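Local coordinates for fucolectin-related protein (Streptococcus pneumoniae, PDB 2J22), which binds fucose, and probably recognises fucosylated blood group antigens, as a calcium-containing carbohydrate-binding module of a pneumococcal virulence factor, at residues A[21-26]-A[50-55]; A[42-47]-A[76-81]; A[54-59]-A[131-136]; A[92-97]-A[125-130]. All blocks are in the same frame, centred on the assembly; numbering follows the deposited sequence.

Interaction 1: A[21-26]-A[50-55]; sequences TRQSST and THTKED
Ser24 and Ser25 turn their hydroxyls onto one carboxylate oxygen of Asp55, and this convergence illustrates how an acidic side chain can gather neighbouring loop residues around itself. Ser24 OG donates to Asp55 OD2 over 2.7 Å, arriving on the anti side and 15° out of the carboxylate plane. Ser25 OG donates to the same Asp55 OD2 in a very short bond of 2.5 Å. With OG between backbone N and carbonyl carbon, both serines aim their hydroxyls at Asp55. Each hydroxyl also accepts a backbone N-H: Lys53 N donates to Ser25 OG at 2.9 Å, and Trp59 N, at the start of the next strand, bonds to Ser24 OG. A second polar link runs from the lysine tip, where a bend at chi4 (67°) brings Lys53 NZ to 3.0 Å from Thr26 O.

Gln23 works through its amide. Its NE2 bonds Gly30 O and also reaches Thr26 OG1, while Gln23 OE1 accepts a hydrogen bond from a water that in turn accepts from Thr50 OG1. Thr50 OG1 is also bonded to Leu139 N.

Weaker contacts join the backbones where Thr26 and Thr52 come closest. Thr52 CA-H points at Ser25 O, 3.3 Å from CA, and Thr26 CA-H at His51 O, 3.4 Å from CA. Thr52 CG2 packs beside Ser24 OG.

With two hydroxyl donors on one oxygen, Asp55 is probably stabilised as the anion, and the serine hydroxyls, polarised by that charge, would be expected to be better acceptors for the N-H groups of Lys53 and Trp59.

Interaction 2: A[42-47]-A[76-81]; sequences GDYGHH and YNRTDA
The loop between the calcium ligands Asn39 and Ser48 meets the loop that leaves strand 67-77 here, Gly42 and Tyr44 lying against Arg78, Thr79 and Asp80. It is an instructive case of one carboxylate serving both its own segment and a neighbour. Arg78 grips Asp80 side-on, NE to OD1 and NH2 to OD2, each 2.9 Å long. Both bonds use the syn side of the carboxylate, and Asp80 OD1 lies in the guanidinium plane. From the opposite face of the carboxylate comes the loop: Tyr44 N donates to Asp80 OD1 over 2.8 Å, 68° above the carboxylate plane.

The guanidinium is itself covered on two sides. Tyr44 CD1 lies 4.2 Å above one face, offset toward the rim, and Ala81 C sits over the opposite one. Tyr44 CB is 3.9 Å from Arg78 NE, and the phenol goes on to bond Tyr28 O.

Backbone and water add to this. Thr79 N donates to Gly42 O at 2.9 Å, coming from above the carbonyl plane, and a water joins Gly42 N to Thr79 OG1. Asp43 OD1 touches Asp80 CB at 3.3 Å, with the two carboxylates turned 79° apart; Asp43 OD2 is held by His46 ND1 at 2.8 Å.

Arg78 and Asp80 open the R-x-D-x4-R signature of the F-type lectins. In relatives the arginines of that motif contact fucose, and a side-on arginine-aspartate pair beside a calcium-bearing loop is consistent with that lectin fold.

Interaction 3: A[54-59]-A[131-136]; sequences EDSPSW and RSAGIP
Glu54 lays its side chain over Gly134 O and beside Pro136. Its CB rests 3.4 Å from Gly134 O. CG stays near the same carbonyl and also reaches Pro136 CG at 4.0 Å, the two side chains running side by side and pointing the same way. Beyond CG the chain is extended, and at its tip OE2 is still only 4.1 Å from Gly134 O, a proximity of two acceptors rather than a bond.

Behind this flank the backbones are joined directly. Gly134 N donates to Asp55 O at 2.9 Å, tilted 32° from the carbonyl plane. Gly134 occupies the third position of a type II beta turn running from Ser132 to Ile135; its positive phi (98°) is usual at that position, where a CB would press on the carbonyl O of Ala133. The contact thus brings together two loops of the beta-sandwich, one leading into strand 59-64 and the other leaving strand 125-130.

Ser58, which follows the cis peptide and ring of Pro57, illustrates how a small hydroxyl can tie two loops together. Its OG, anti to its carbonyl carbon (chi1 -50°), donates to Ile135 O in a very short bond of 2.5 Å. The same Ser58 OG accepts from Asp55 N at 3.2 Å within its own loop. A water accepts from Ser58 N and lies 2.7 Å from Ser132 O, with Ile135 O also within reach; it has more acceptors around it than protons to give. At the outer edge Ser56 CB meets Ala133 CB at 4.0 Å, while Pro136 continues inward onto His51.

Interaction 4: A[92-97]-A[125-130]; sequences IIYDSN and KVRISL
Tyr94 leans across the neighbouring strand and presents its ring edge to Arg127. CG stands anti to the carbonyl carbon (chi1 -49°), and beyond it the ring carries CE2 to 3.6 Å from Arg127 CB, which lies in the ring plane. The phenolic OH comes up to the arginine chain at a slant, 3.6 Å from Arg127 CD. Ring and guanidinium planes stand 85° apart, and the ring meets the aliphatic part of the arginine; the guanidinium is engaged by Glu61 in a salt bridge and by Trp59 in a cation-pi contact. Closer to the backbone, Tyr94 CD2 touches Lys125 CB at 4.0 Å, these side chains too crossing obliquely, before the extended lysine departs to pair with Asp98.

Strands 89-94 and 125-130 are antiparallel neighbours in a five-stranded sheet of this galactose-binding-like beta-sandwich. Ile92 and Arg127 form a hydrogen-bonded pair, Ile92 N to Arg127 O and Arg127 N to Ile92 O, both 2.9 Å. Tyr94 N gives Lys125 O a bond of the same length, but the return bond from Lys125 N to Tyr94 O is weak at 3.4 Å.

The non-hydrogen-bonded pair Ile93 and Val126 supplies the other face. These side chains lie side by side and point the same way, Ile93 CD1 4.2 Å from Val126 CG2. Both are buried, and Ile93 packs onto Leu70 of strand 67-77, in the facing sheet.

In the fold
From the N terminus, strand 20-23 runs into the first segment of interaction 1, which closes the long loop holding most of the calcium ligands. Interaction 2 starts inside that loop and ends beyond it, where strand 67-77 runs out into a loop, so the two cross; they touch where His51 packs on Tyr44. Interaction 3 begins on Glu54 and Asp55, where interaction 1 ends, and spans most of the remaining chain to the loop before strand 139-146. Interaction 4 is nested within it, pairing two strands of one sheet, and the two meet where Ser58 O bonds Leu130 N. Interactions 2 and 4 lie on opposite sides of the chain's centre, their centres about 24 Å apart.

Interaction 1: A[21-26]-A[50-55]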
# COMPACT_ATOMS: atom_id res chain seq x y z
N THR A 21 -5.52 -1.81 -8.97
CA THR A 21 -4.15 -1.64 -8.48
C THR A 21 -3.09 -1.86 -9.56
O THR A 21 -3.34 -2.52 -10.64
CB THR A 21 -3.89 -2.53 -7.24
OG1 THR A 21 -4.09 -3.91 -7.60
CG2 THR A 21 -4.92 -2.26 -6.16
N ARG A 22 -1.90 -1.32 -9.31
CA ARG A 22 -0.78 -1.69 -10.14
C ARG A 22 0.55 -1.53 -9.36
O ARG A 22 0.57 -0.93 -8.28
CB ARG A 22 -0.77 -0.86 -11.45
CG ARG A 22 -0.39 0.56 -11.25
CD ARG A 22 -0.70 1.47 -12.42
NE ARG A 22 -0.29 2.83 -12.06
CZ ARG A 22 0.68 3.46 -12.69
NH1 ARG A 22 1.31 2.85 -13.69
NH2 ARG A 22 1.03 4.68 -12.34
N GLN A 23 1.65 -2.02 -9.92
CA GLN A 23 2.91 -1.90 -9.19
C GLN A 23 4.06 -1.93 -10.18
O GLN A 23 3.86 -2.22 -11.36
CB GLN A 23 3.03 -3.00 -8.08
CG GLN A 23 2.98 -4.49 -8.55
CD GLN A 23 2.82 -5.53 -7.40
OE1 GLN A 23 2.65 -5.17 -6.19
NE2 GLN A 23 2.95 -6.77 -7.73
N SER A 24 5.25 -1.62 -9.71
CA SER A 24 6.44 -1.45 -10.51
C SER A 24 6.76 -2.73 -11.28
O SER A 24 7.15 -2.66 -12.45
CB SER A 24 7.59 -1.02 -9.63
OG SER A 24 7.79 -2.01 -8.62
N SER A 25 6.59 -3.91 -10.65
CA SER A 25 6.76 -5.16 -11.38
C SER A 25 6.17 -6.28 -10.51
O SER A 25 5.77 -6.06 -9.40
CB SER A 25 8.25 -5.46 -11.68
OG SER A 25 8.98 -5.59 -10.46
N THR A 26 6.17 -7.51 -10.98
CA THR A 26 5.59 -8.57 -10.15
C THR A 26 6.52 -9.77 -10.12
O THR A 26 7.07 -10.17 -11.18
CB THR A 26 4.25 -8.96 -10.76
OG1 THR A 26 3.32 -7.86 -10.69
CG2 THR A 26 3.59 -10.12 -10.00
N THR A 50 1.47 -9.17 -1.94
CA THR A 50 2.06 -8.67 -3.19
C THR A 50 3.61 -8.91 -3.13
O THR A 50 4.20 -9.16 -2.05
CB THR A 50 1.77 -7.13 -3.41
OG1 THR A 50 2.59 -6.38 -2.51
CG2 THR A 50 0.25 -6.69 -3.09
N HIS A 51 4.27 -8.79 -4.27
CA HIS A 51 5.72 -8.98 -4.42
C HIS A 51 6.19 -8.34 -5.71
O HIS A 51 5.71 -8.73 -6.80
CB HIS A 51 6.10 -10.47 -4.39
CG HIS A 51 7.48 -10.73 -3.85
ND1 HIS A 51 8.60 -10.03 -4.25
CD2 HIS A 51 7.92 -11.61 -2.92
CE1 HIS A 51 9.67 -10.49 -3.62
NE2 HIS A 51 9.28 -11.44 -2.79
N THR A 52 7.02 -7.32 -5.61
CA THR A 52 7.70 -6.80 -6.81
C THR A 52 8.99 -7.54 -7.05
O THR A 52 9.50 -8.27 -6.17
CB THR A 52 7.92 -5.24 -6.73
OG1 THR A 52 8.91 -4.98 -5.72
CG2 THR A 52 6.63 -4.48 -6.17
N LYS A 53 9.56 -7.36 -8.24
CA LYS A 53 10.96 -7.60 -8.46
C LYS A 53 11.85 -6.64 -7.67
O LYS A 53 11.36 -5.75 -6.98
CB LYS A 53 11.29 -7.50 -9.93
CG LYS A 53 10.69 -8.69 -10.70
CD LYS A 53 10.71 -8.41 -12.19
CE LYS A 53 10.78 -9.66 -13.03
NZ LYS A 53 9.56 -10.48 -12.91
N GLU A 54 13.15 -6.77 -7.87
CA GLU A 54 14.09 -5.96 -7.10
C GLU A 54 14.28 -4.58 -7.77
O GLU A 54 15.31 -4.30 -8.40
CB GLU A 54 15.40 -6.68 -6.96
CG GLU A 54 15.33 -7.97 -6.14
CD GLU A 54 16.59 -8.78 -6.37
OE1 GLU A 54 16.75 -9.40 -7.45
OE2 GLU A 54 17.47 -8.72 -5.51
N ASP A 55 13.27 -3.74 -7.68
CA ASP A 55 13.20 -2.57 -8.58
C ASP A 55 13.89 -1.34 -7.99
O ASP A 55 14.27 -1.33 -6.80
CB ASP A 55 11.73 -2.19 -8.89
CG ASP A 55 11.05 -3.17 -9.78
OD1 ASP A 55 11.70 -3.80 -10.66
OD2 ASP A 55 9.85 -3.40 -9.67
O HOH W 1 3.89 -4.66 -4.04

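Interaction 2: A[42-47]-A[76-81]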
# COMPACT_ATOMS: atom_id res chain seq x y z
N GLY A 42 -0.44 -12.22 6.35
CA GLY A 42 0.85 -11.85 5.79
C GLY A 42 1.81 -13.00 5.52
O GLY A 42 2.96 -12.78 5.19
N ASP A 43 1.32 -14.25 5.66
CA ASP A 43 2.15 -15.41 5.39
C ASP A 43 2.21 -15.55 3.90
O ASP A 43 1.17 -15.78 3.31
CB ASP A 43 1.53 -16.68 5.96
CG ASP A 43 2.29 -17.90 5.54
OD1 ASP A 43 3.46 -17.96 5.88
OD2 ASP A 43 1.84 -18.80 4.77
N TYR A 44 3.38 -15.41 3.27
CA TYR A 44 3.40 -15.39 1.77
C TYR A 44 2.63 -16.57 1.10
O TYR A 44 1.99 -16.40 0.03
CB TYR A 44 4.86 -15.27 1.17
CG TYR A 44 4.80 -14.73 -0.23
CD1 TYR A 44 4.67 -13.37 -0.47
CD2 TYR A 44 4.70 -15.60 -1.30
CE1 TYR A 44 4.52 -12.90 -1.81
CE2 TYR A 44 4.59 -15.12 -2.61
CZ TYR A 44 4.49 -13.76 -2.84
OH TYR A 44 4.29 -13.32 -4.17
N GLY A 45 2.67 -17.78 1.68
CA GLY A 45 2.14 -18.95 0.98
C GLY A 45 0.65 -19.10 1.15
O GLY A 45 0.04 -20.04 0.65
N HIS A 46 0.07 -18.19 1.91
CA HIS A 46 -1.38 -18.04 1.93
C HIS A 46 -1.90 -17.20 0.76
O HIS A 46 -3.10 -16.95 0.65
CB HIS A 46 -1.89 -17.59 3.29
CG HIS A 46 -2.03 -18.73 4.27
ND1 HIS A 46 -0.96 -19.30 4.92
CD2 HIS A 46 -3.11 -19.46 4.63
CE1 HIS A 46 -1.37 -20.29 5.68
NE2 HIS A 46 -2.68 -20.42 5.51
N HIS A 47 -0.96 -16.75 -0.08
CA HIS A 47 -1.27 -16.18 -1.38
C HIS A 47 -2.04 -14.86 -1.29
O HIS A 47 -2.79 -14.50 -2.19
CB HIS A 47 -1.91 -17.24 -2.31
CG HIS A 47 -0.99 -18.39 -2.66
ND1 HIS A 47 -1.45 -19.65 -2.97
CD2 HIS A 47 0.36 -18.46 -2.73
CE1 HIS A 47 -0.43 -20.45 -3.20
NE2 HIS A 47 0.69 -19.75 -3.07
N TYR A 76 -0.74 -3.43 6.07
CA TYR A 76 -0.42 -4.72 6.72
C TYR A 76 0.81 -5.28 6.02
O TYR A 76 0.85 -5.33 4.80
CB TYR A 76 -1.59 -5.68 6.61
CG TYR A 76 -2.69 -5.34 7.59
CD1 TYR A 76 -2.57 -5.70 8.92
CD2 TYR A 76 -3.80 -4.56 7.21
CE1 TYR A 76 -3.51 -5.36 9.86
CE2 TYR A 76 -4.77 -4.19 8.18
CZ TYR A 76 -4.60 -4.61 9.49
OH TYR A 76 -5.52 -4.34 10.45
N ASN A 77 1.87 -5.54 6.78
CA ASN A 77 3.11 -6.04 6.19
C ASN A 77 3.09 -7.55 5.94
O ASN A 77 2.28 -8.25 6.54
CB ASN A 77 4.22 -5.73 7.20
CG ASN A 77 5.63 -5.78 6.60
OD1 ASN A 77 5.81 -5.97 5.41
ND2 ASN A 77 6.65 -5.57 7.46
N ARG A 78 3.97 -8.05 5.08
CA ARG A 78 4.33 -9.46 5.07
C ARG A 78 4.79 -9.85 6.50
O ARG A 78 5.29 -9.00 7.24
CB ARG A 78 5.52 -9.66 4.12
CG ARG A 78 5.89 -11.17 3.85
CD ARG A 78 7.01 -11.36 2.81
NE ARG A 78 7.38 -12.79 2.75
CZ ARG A 78 8.36 -13.24 1.98
NH1 ARG A 78 9.07 -12.38 1.25
NH2 ARG A 78 8.67 -14.53 1.97
N THR A 79 4.58 -11.11 6.88
CA THR A 79 4.91 -11.59 8.23
C THR A 79 5.79 -12.87 8.27
O THR A 79 6.42 -13.14 9.27
CB THR A 79 3.61 -11.81 9.10
OG1 THR A 79 2.80 -12.83 8.52
CG2 THR A 79 2.70 -10.58 9.15
N ASP A 80 5.84 -13.68 7.22
CA ASP A 80 6.56 -14.96 7.35
C ASP A 80 8.10 -14.83 7.29
O ASP A 80 8.79 -15.57 7.97
CB ASP A 80 6.09 -15.94 6.28
CG ASP A 80 6.44 -15.46 4.87
OD1 ASP A 80 5.79 -14.50 4.39
OD2 ASP A 80 7.36 -15.93 4.19
N ALA A 81 8.61 -13.88 6.50
CA ALA A 81 10.04 -13.68 6.27
C ALA A 81 10.24 -12.27 5.66
O ALA A 81 9.27 -11.62 5.26
CB ALA A 81 10.58 -14.75 5.29
O HOH W 2 -0.00 -12.94 9.19

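Interaction 3: A[54-59]-A[131-136]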
# COMPACT_ATOMS: atom_id res chain seq x y z
N GLU A 54 13.15 -6.77 -7.87
CA GLU A 54 14.09 -5.96 -7.10
C GLU A 54 14.28 -4.58 -7.77
O GLU A 54 15.31 -4.30 -8.40
CB GLU A 54 15.40 -6.68 -6.96
CG GLU A 54 15.33 -7.97 -6.14
CD GLU A 54 16.59 -8.78 -6.37
OE1 GLU A 54 16.75 -9.40 -7.45
OE2 GLU A 54 17.47 -8.72 -5.51
N ASP A 55 13.27 -3.74 -7.68
CA ASP A 55 13.20 -2.57 -8.58
C ASP A 55 13.89 -1.34 -7.99
O ASP A 55 14.27 -1.33 -6.80
CB ASP A 55 11.73 -2.19 -8.89
CG ASP A 55 11.05 -3.17 -9.78
OD1 ASP A 55 11.70 -3.80 -10.66
OD2 ASP A 55 9.85 -3.40 -9.67
N SER A 56 14.00 -0.27 -8.81
CA SER A 56 14.74 0.91 -8.39
C SER A 56 14.00 2.28 -8.61
O SER A 56 14.39 3.04 -9.48
CB SER A 56 16.13 0.91 -9.12
OG SER A 56 16.75 -0.34 -9.01
N PRO A 57 12.98 2.63 -7.81
CA PRO A 57 12.48 1.84 -6.68
C PRO A 57 11.36 0.86 -7.00
O PRO A 57 10.67 0.97 -8.02
CB PRO A 57 11.86 2.95 -5.78
CG PRO A 57 11.35 3.97 -6.77
CD PRO A 57 12.30 3.94 -7.93
N SER A 58 11.11 -0.05 -6.06
CA SER A 58 9.83 -0.75 -5.99
C SER A 58 8.71 0.13 -5.44
O SER A 58 8.88 0.85 -4.46
CB SER A 58 9.94 -2.03 -5.13
OG SER A 58 11.06 -2.82 -5.53
N TRP A 59 7.52 0.03 -6.06
CA TRP A 59 6.39 0.78 -5.58
C TRP A 59 5.09 0.01 -5.92
O TRP A 59 5.09 -0.90 -6.72
CB TRP A 59 6.39 2.23 -6.17
CG TRP A 59 6.43 2.25 -7.71
CD1 TRP A 59 7.52 2.46 -8.49
CD2 TRP A 59 5.33 2.06 -8.60
NE1 TRP A 59 7.18 2.38 -9.82
CE2 TRP A 59 5.84 2.14 -9.92
CE3 TRP A 59 3.95 1.83 -8.43
CZ2 TRP A 59 5.03 1.96 -11.06
CZ3 TRP A 59 3.13 1.65 -9.54
CH2 TRP A 59 3.68 1.74 -10.86
N ARG A 131 12.29 3.80 -0.47
CA ARG A 131 13.38 4.73 -0.77
C ARG A 131 14.78 4.07 -0.94
O ARG A 131 15.69 4.68 -1.49
CB ARG A 131 13.45 5.88 0.25
CG ARG A 131 12.36 6.92 0.06
CD ARG A 131 12.35 7.65 -1.33
NE ARG A 131 13.23 8.83 -1.41
CZ ARG A 131 13.06 9.95 -0.70
NH1 ARG A 131 12.03 10.06 0.15
NH2 ARG A 131 13.92 10.97 -0.83
N SER A 132 14.92 2.82 -0.49
CA SER A 132 16.08 1.98 -0.84
C SER A 132 15.86 1.19 -2.10
O SER A 132 14.98 0.29 -2.14
CB SER A 132 16.45 1.02 0.32
OG SER A 132 16.42 1.72 1.57
N ALA A 133 16.62 1.57 -3.15
CA ALA A 133 16.60 0.84 -4.41
C ALA A 133 17.07 -0.62 -4.21
O ALA A 133 17.96 -0.91 -3.38
CB ALA A 133 17.53 1.53 -5.44
N GLY A 134 16.48 -1.51 -4.98
CA GLY A 134 16.92 -2.91 -5.05
C GLY A 134 16.10 -3.80 -4.16
O GLY A 134 16.35 -5.01 -4.13
N ILE A 135 15.16 -3.22 -3.42
CA ILE A 135 14.42 -3.97 -2.42
C ILE A 135 13.03 -4.22 -2.99
O ILE A 135 12.43 -3.31 -3.55
CB ILE A 135 14.33 -3.23 -1.04
CG1 ILE A 135 15.71 -2.68 -0.57
CG2 ILE A 135 13.59 -4.10 -0.01
CD1 ILE A 135 16.75 -3.74 -0.12
N PRO A 136 12.56 -5.46 -2.89
CA PRO A 136 11.22 -5.80 -3.33
C PRO A 136 10.19 -5.23 -2.36
O PRO A 136 10.42 -5.17 -1.12
CB PRO A 136 11.19 -7.34 -3.31
CG PRO A 136 12.62 -7.78 -3.18
CD PRO A 136 13.25 -6.62 -2.35
O HOH W 3 13.10 -0.67 -3.88

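Interaction 4: A[92-97]-A[125-130]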
# COMPACT_ATOMS: atom_id res chain seq x y z
N ILE A 92 2.43 8.37 -0.65
CA ILE A 92 2.15 9.56 -1.42
C ILE A 92 0.71 9.51 -1.88
O ILE A 92 0.30 8.53 -2.50
CB ILE A 92 3.06 9.66 -2.70
CG1 ILE A 92 4.51 9.23 -2.42
CG2 ILE A 92 3.06 11.10 -3.16
CD1 ILE A 92 5.32 8.82 -3.65
N ILE A 93 -0.05 10.56 -1.62
CA ILE A 93 -1.47 10.64 -2.06
C ILE A 93 -1.60 11.72 -3.10
O ILE A 93 -1.05 12.80 -2.96
CB ILE A 93 -2.42 10.86 -0.82
CG1 ILE A 93 -2.05 9.83 0.29
CG2 ILE A 93 -3.94 10.86 -1.25
CD1 ILE A 93 -3.14 9.48 1.30
N TYR A 94 -2.32 11.42 -4.19
CA TYR A 94 -2.46 12.36 -5.30
C TYR A 94 -3.92 12.75 -5.52
O TYR A 94 -4.81 11.95 -5.19
CB TYR A 94 -1.93 11.75 -6.60
CG TYR A 94 -0.57 11.10 -6.53
CD1 TYR A 94 0.60 11.81 -6.93
CD2 TYR A 94 -0.43 9.75 -6.11
CE1 TYR A 94 1.88 11.20 -6.86
CE2 TYR A 94 0.84 9.14 -6.07
CZ TYR A 94 1.98 9.87 -6.43
OH TYR A 94 3.20 9.23 -6.41
N ASP A 95 -4.17 13.93 -6.11
CA ASP A 95 -5.54 14.30 -6.44
C ASP A 95 -5.94 13.66 -7.75
O ASP A 95 -5.11 12.90 -8.30
CB ASP A 95 -5.76 15.81 -6.51
CG ASP A 95 -4.85 16.50 -7.50
OD1 ASP A 95 -4.49 15.92 -8.55
OD2 ASP A 95 -4.44 17.65 -7.29
N SER A 96 -7.16 13.93 -8.25
CA SER A 96 -7.69 13.32 -9.50
C SER A 96 -6.91 13.74 -10.73
O SER A 96 -7.12 13.16 -11.82
CB SER A 96 -9.16 13.68 -9.74
OG SER A 96 -9.32 15.08 -9.81
N ASN A 97 -6.04 14.75 -10.57
CA ASN A 97 -5.16 15.20 -11.68
C ASN A 97 -3.71 14.72 -11.57
O ASN A 97 -2.81 15.20 -12.27
CB ASN A 97 -5.23 16.72 -11.79
CG ASN A 97 -6.64 17.18 -11.99
OD1 ASN A 97 -7.24 17.85 -11.12
ND2 ASN A 97 -7.22 16.77 -13.12
N LYS A 125 -5.71 8.64 -5.50
CA LYS A 125 -4.68 7.61 -5.69
C LYS A 125 -3.69 7.59 -4.54
O LYS A 125 -3.33 8.66 -3.99
CB LYS A 125 -3.85 7.85 -6.98
CG LYS A 125 -4.55 7.49 -8.24
CD LYS A 125 -3.56 7.59 -9.42
CE LYS A 125 -4.33 7.43 -10.75
NZ LYS A 125 -3.43 7.76 -11.88
N VAL A 126 -3.20 6.38 -4.23
CA VAL A 126 -2.25 6.22 -3.13
C VAL A 126 -1.13 5.31 -3.65
O VAL A 126 -1.41 4.24 -4.27
CB VAL A 126 -2.88 5.60 -1.85
CG1 VAL A 126 -1.80 5.57 -0.69
CG2 VAL A 126 -4.12 6.36 -1.30
N ARG A 127 0.11 5.77 -3.46
CA ARG A 127 1.33 5.09 -3.89
C ARG A 127 2.16 4.79 -2.65
O ARG A 127 2.29 5.66 -1.74
CB ARG A 127 2.13 6.01 -4.72
CG ARG A 127 3.32 5.38 -5.46
CD ARG A 127 3.13 5.70 -6.94
NE ARG A 127 4.37 5.70 -7.54
CZ ARG A 127 4.62 5.44 -8.81
NH1 ARG A 127 3.66 5.17 -9.70
NH2 ARG A 127 5.86 5.47 -9.16
N ILE A 128 2.68 3.58 -2.56
CA ILE A 128 3.64 3.30 -1.49
C ILE A 128 4.94 3.02 -2.27
O ILE A 128 4.92 2.18 -3.17
CB ILE A 128 3.17 2.05 -0.70
CG1 ILE A 128 1.88 2.34 0.10
CG2 ILE A 128 4.33 1.59 0.23
CD1 ILE A 128 1.27 1.11 0.77
N SER A 129 6.05 3.69 -1.95
CA SER A 129 7.29 3.59 -2.75
C SER A 129 8.47 3.50 -1.81
O SER A 129 8.67 4.44 -0.98
CB SER A 129 7.45 4.83 -3.68
OG SER A 129 8.51 4.69 -4.66
N LEU A 130 9.29 2.45 -1.98
CA LEU A 130 10.46 2.24 -1.10
C LEU A 130 11.57 3.26 -1.46
O LEU A 130 11.72 3.59 -2.64
CB LEU A 130 10.96 0.80 -1.29
CG LEU A 130 9.98 -0.34 -0.93
CD1 LEU A 130 10.64 -1.75 -1.09
CD2 LEU A 130 9.44 -0.24 0.49